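PDB 6AD3: lovastatin nonaketide synthase mokA from Monascus pilosus, which builds the nonaketide backbone of lovastatin (monacolin K) as an iterative type I polyketide synthase, represented here by its condensation domain. Local coordinates for residues T178-D181 with G185-L188; R87-A92 with A205-V210. The protein carries 1 engineered substitution. One frame throughout, in Å; residues are numbered along the deposited sequence.

Interaction 1 (T178-D181 with G185-L188); sequences TQYD and GDTL
Asp181 and Asp186 close, with two hydrogen bonds, the loop that links helix 165-176 to strand 188-195 in the condensation domain. Asp181 N reaches Asp186 OD2 at 2.9 Å along a nearly straight path (172°), meeting the carboxylate on its anti side and slightly out of its plane. In return, Asp186 N gives a bond to Asp181 O at 3.1 Å, arriving from above the carbonyl plane rather than on a lone pair. With CG anti to its backbone N (chi1 175°), Asp186 swings its carboxylate across to the facing backbone, and its CB comes to 3.9 Å from Asp181 CB. Asp186 OD1 forms a salt bridge with Arg189, whose NE also bonds to Thr178 OG1.

Packing continues along Tyr180. Asp186 O lies at the ring edge, 3.7 Å from Tyr180 CD1, and Tyr180 CE1 lies 3.6 Å from Thr187 C, met obliquely. Thr178 CG2 rests on one ring face, 3.3 Å above the plane and offset toward the rim. Asn155 OD1 accepts hydrogen bonds from the amides of both Thr187 and Leu188.

Asp181 turns its own carboxylate away, its OD2 standing 5.9 Å from Asp186 OD2. Gripped by a backbone amide and an arginine, the Asp186 carboxylate is probably stabilised as the anion, and it ties the loop to the start of strand 188-195.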
# COMPACT_ATOMS: atom_id res chain seq x y z
N THR A 178 -9.17 14.07 7.89
CA THR A 178 -9.15 14.14 9.34
C THR A 178 -7.74 14.50 9.87
O THR A 178 -6.72 14.28 9.21
CB THR A 178 -9.66 12.83 9.97
OG1 THR A 178 -10.12 13.09 11.33
CG2 THR A 178 -8.58 11.84 9.99
N GLN A 179 -7.71 15.20 11.00
CA GLN A 179 -6.45 15.61 11.63
C GLN A 179 -6.14 14.66 12.80
O GLN A 179 -6.76 14.76 13.85
CB GLN A 179 -6.59 17.05 12.15
CG GLN A 179 -7.00 18.05 11.08
CD GLN A 179 -5.93 18.18 10.01
OE1 GLN A 179 -4.81 18.58 10.30
NE2 GLN A 179 -6.24 17.75 8.80
N TYR A 180 -5.27 13.67 12.59
CA TYR A 180 -4.94 12.74 13.65
C TYR A 180 -4.04 13.43 14.69
O TYR A 180 -3.01 13.97 14.33
CB TYR A 180 -4.23 11.53 13.08
CG TYR A 180 -5.13 10.64 12.29
CD1 TYR A 180 -6.11 9.93 12.89
CD2 TYR A 180 -4.97 10.50 10.92
CE1 TYR A 180 -6.99 9.12 12.16
CE2 TYR A 180 -5.86 9.75 10.16
CZ TYR A 180 -6.85 9.04 10.79
OH TYR A 180 -7.75 8.29 10.07
N ASP A 181 -4.45 13.42 15.95
CA ASP A 181 -3.57 13.95 17.02
C ASP A 181 -2.71 12.81 17.58
O ASP A 181 -3.02 12.23 18.65
CB ASP A 181 -4.41 14.59 18.10
CG ASP A 181 -3.56 15.28 19.20
OD1 ASP A 181 -2.33 15.27 19.11
OD2 ASP A 181 -4.17 15.78 20.16
N GLY A 185 -2.53 9.76 20.99
CA GLY A 185 -3.03 8.45 20.64
C GLY A 185 -4.31 8.46 19.83
O GLY A 185 -4.98 7.46 19.74
N ASP A 186 -4.53 9.55 19.11
CA ASP A 186 -5.66 9.67 18.19
C ASP A 186 -5.15 9.29 16.80
O ASP A 186 -4.38 10.05 16.20
CB ASP A 186 -6.16 11.14 18.18
CG ASP A 186 -7.23 11.38 17.17
OD1 ASP A 186 -8.16 10.56 17.13
OD2 ASP A 186 -7.11 12.32 16.35
N THR A 187 -5.37 8.03 16.43
CA THR A 187 -4.69 7.41 15.31
C THR A 187 -5.61 6.64 14.36
O THR A 187 -5.15 6.21 13.29
CB THR A 187 -3.61 6.43 15.79
OG1 THR A 187 -4.24 5.37 16.54
CG2 THR A 187 -2.60 7.15 16.66
N LEU A 188 -6.89 6.48 14.72
CA LEU A 188 -7.81 5.61 13.96
C LEU A 188 -9.19 6.27 13.93
O LEU A 188 -9.57 7.03 14.87
CB LEU A 188 -7.98 4.29 14.70
CG LEU A 188 -7.10 3.09 14.51
CD1 LEU A 188 -7.85 1.88 15.13
CD2 LEU A 188 -6.80 2.81 13.04

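Interaction 2 (R87-A92 with A205-V210); sequences RLQKAA and AYHRFV
Gln89, on helix 80-91, extends its side chain to His207 and Phe209 in the loop that follows strand 199-206. His207 and Arg208 occupy the places of the two histidines in the HHxxxDG signature of condensation domains, the second place being held by arginine in the deposited chain.

The closest approach is between the Gln89 amide and the imidazole. With CG anti to the backbone N (chi1 166°) and the chain extended beyond it, the glutamine brings NE2 to the ring edge, near its plane, a short 3.0 Å from His207 CE1. The separation from Gln89 NE2 to His207 NE2 is 3.3 Å. Amide and ring planes stand 77° apart, so the two groups cross rather than stack.

Phe209 adds van der Waals packing. Its CZ is 4.3 Å from Gln89 NE2, approached obliquely, and the phenyl ring meets Phe133 with the planes at about 60° while also packing on Ala85 and Trp86 of helix 80-91. Phe209 O, in turn, accepts a hydrogen bond from Gln82 NE2, a further attachment of this loop to the helix.

Charge is handled away from the contact. Arg208 starts toward the helix but its guanidinium leads off to a salt bridge with Glu462 and a cation-pi contact with Phe368.

The loop itself is a tight turn, Val210 N bonding to His207 O at 3.2 Å. Within this turn His207 NE2 lies over the centre of the Phe209 ring, 3.5 Å above its plane.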
# COMPACT_ATOMS: atom_id res chain seq x y z
N ARG A 87 9.96 10.38 8.81
CA ARG A 87 10.79 11.33 8.07
C ARG A 87 10.05 11.87 6.87
O ARG A 87 10.18 13.05 6.55
CB ARG A 87 12.09 10.67 7.61
CG ARG A 87 12.98 10.23 8.75
CD ARG A 87 14.28 9.65 8.21
NE ARG A 87 14.95 8.78 9.17
CZ ARG A 87 15.80 9.20 10.11
NH1 ARG A 87 16.04 10.49 10.27
NH2 ARG A 87 16.35 8.32 10.93
N LEU A 88 9.26 11.02 6.19
CA LEU A 88 8.44 11.50 5.07
C LEU A 88 7.47 12.53 5.59
O LEU A 88 7.21 13.54 4.94
CB LEU A 88 7.68 10.35 4.36
CG LEU A 88 8.47 9.29 3.62
CD1 LEU A 88 7.58 8.10 3.19
CD2 LEU A 88 9.17 9.89 2.41
N GLN A 89 6.83 12.23 6.72
CA GLN A 89 5.78 13.11 7.23
C GLN A 89 6.38 14.47 7.60
O GLN A 89 5.81 15.54 7.29
CB GLN A 89 5.12 12.49 8.46
CG GLN A 89 4.26 13.47 9.24
CD GLN A 89 3.46 12.81 10.36
OE1 GLN A 89 3.38 13.36 11.46
NE2 GLN A 89 2.69 11.77 10.00
N LYS A 90 7.54 14.43 8.23
CA LYS A 90 8.23 15.68 8.61
C LYS A 90 8.61 16.54 7.42
O LYS A 90 8.63 17.75 7.51
CB LYS A 90 9.48 15.36 9.43
CG LYS A 90 9.15 14.97 10.85
CD LYS A 90 10.24 15.41 11.81
CE LYS A 90 11.60 14.86 11.40
NZ LYS A 90 12.53 15.99 11.11
N ALA A 91 8.99 15.91 6.32
CA ALA A 91 9.42 16.63 5.13
C ALA A 91 8.26 17.25 4.34
O ALA A 91 8.47 18.13 3.52
CB ALA A 91 10.25 15.70 4.25
N ALA A 92 7.04 16.74 4.55
CA ALA A 92 5.86 17.22 3.86
C ALA A 92 5.39 18.53 4.45
O ALA A 92 5.45 18.72 5.68
CB ALA A 92 4.75 16.19 3.96
N ALA A 205 -10.31 4.18 9.04
CA ALA A 205 -9.36 5.17 8.68
C ALA A 205 -8.21 5.13 9.68
O ALA A 205 -8.41 4.92 10.86
CB ALA A 205 -9.99 6.53 8.66
N TYR A 206 -7.01 5.31 9.17
CA TYR A 206 -5.81 5.15 9.97
C TYR A 206 -4.70 6.08 9.57
O TYR A 206 -4.43 6.31 8.38
CB TYR A 206 -5.30 3.70 9.97
CG TYR A 206 -5.03 3.12 8.60
CD1 TYR A 206 -6.05 2.56 7.85
CD2 TYR A 206 -3.71 2.99 8.12
CE1 TYR A 206 -5.78 1.96 6.62
CE2 TYR A 206 -3.44 2.38 6.93
CZ TYR A 206 -4.46 1.89 6.17
OH TYR A 206 -4.19 1.29 4.97
N HIS A 207 -4.04 6.62 10.60
CA HIS A 207 -2.73 7.18 10.44
C HIS A 207 -1.79 6.10 9.95
O HIS A 207 -1.93 4.93 10.31
CB HIS A 207 -2.23 7.79 11.74
CG HIS A 207 -0.96 8.57 11.59
ND1 HIS A 207 -0.92 9.94 11.39
CD2 HIS A 207 0.32 8.16 11.61
CE1 HIS A 207 0.32 10.33 11.26
NE2 HIS A 207 1.10 9.27 11.37
N ARG A 208 -0.81 6.51 9.14
CA ARG A 208 0.20 5.59 8.60
C ARG A 208 0.83 4.71 9.66
O ARG A 208 1.12 3.56 9.40
CB ARG A 208 1.28 6.40 7.90
CG ARG A 208 2.53 5.64 7.44
CD ARG A 208 2.29 4.81 6.21
NE ARG A 208 1.49 3.62 6.46
CZ ARG A 208 1.03 2.81 5.52
NH1 ARG A 208 1.27 3.06 4.25
NH2 ARG A 208 0.32 1.74 5.83
N PHE A 209 1.12 5.26 10.84
CA PHE A 209 1.92 4.56 11.79
C PHE A 209 1.23 3.31 12.40
O PHE A 209 1.91 2.51 13.06
CB PHE A 209 2.33 5.48 12.95
CG PHE A 209 3.30 6.58 12.59
CD1 PHE A 209 3.88 6.65 11.34
CD2 PHE A 209 3.56 7.59 13.51
CE1 PHE A 209 4.65 7.72 11.00
CE2 PHE A 209 4.35 8.66 13.16
CZ PHE A 209 4.94 8.69 11.93
N VAL A 210 -0.10 3.20 12.28
CA VAL A 210 -0.88 2.18 13.03
C VAL A 210 -1.56 1.14 12.17
O VAL A 210 -2.21 0.25 12.71
CB VAL A 210 -1.89 2.79 14.02
CG1 VAL A 210 -1.16 3.70 15.01
CG2 VAL A 210 -2.98 3.58 13.27

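The two contacts lie with centres about 11 Å apart and meet through a backbone pair and a side chain. Thr187 O and His207 N are 2.9 Å apart, a probable hydrogen bond that ties the entry to strand 188-195 to the loop leaving its antiparallel neighbour 199-206; Tyr180 OH also packs on Ala205 CB at 3.2 Å. Interaction 1 is partly buried, about 19 Å from the centre of the chain, and joins near neighbours in sequence by a backbone-to-carboxylate and a backbone-to-backbone hydrogen bond. Interaction 2 is buried and more central, at about 13 Å. It brings together a helix and a loop distant in sequence, and covers less surface through one amide and two aromatic side chains.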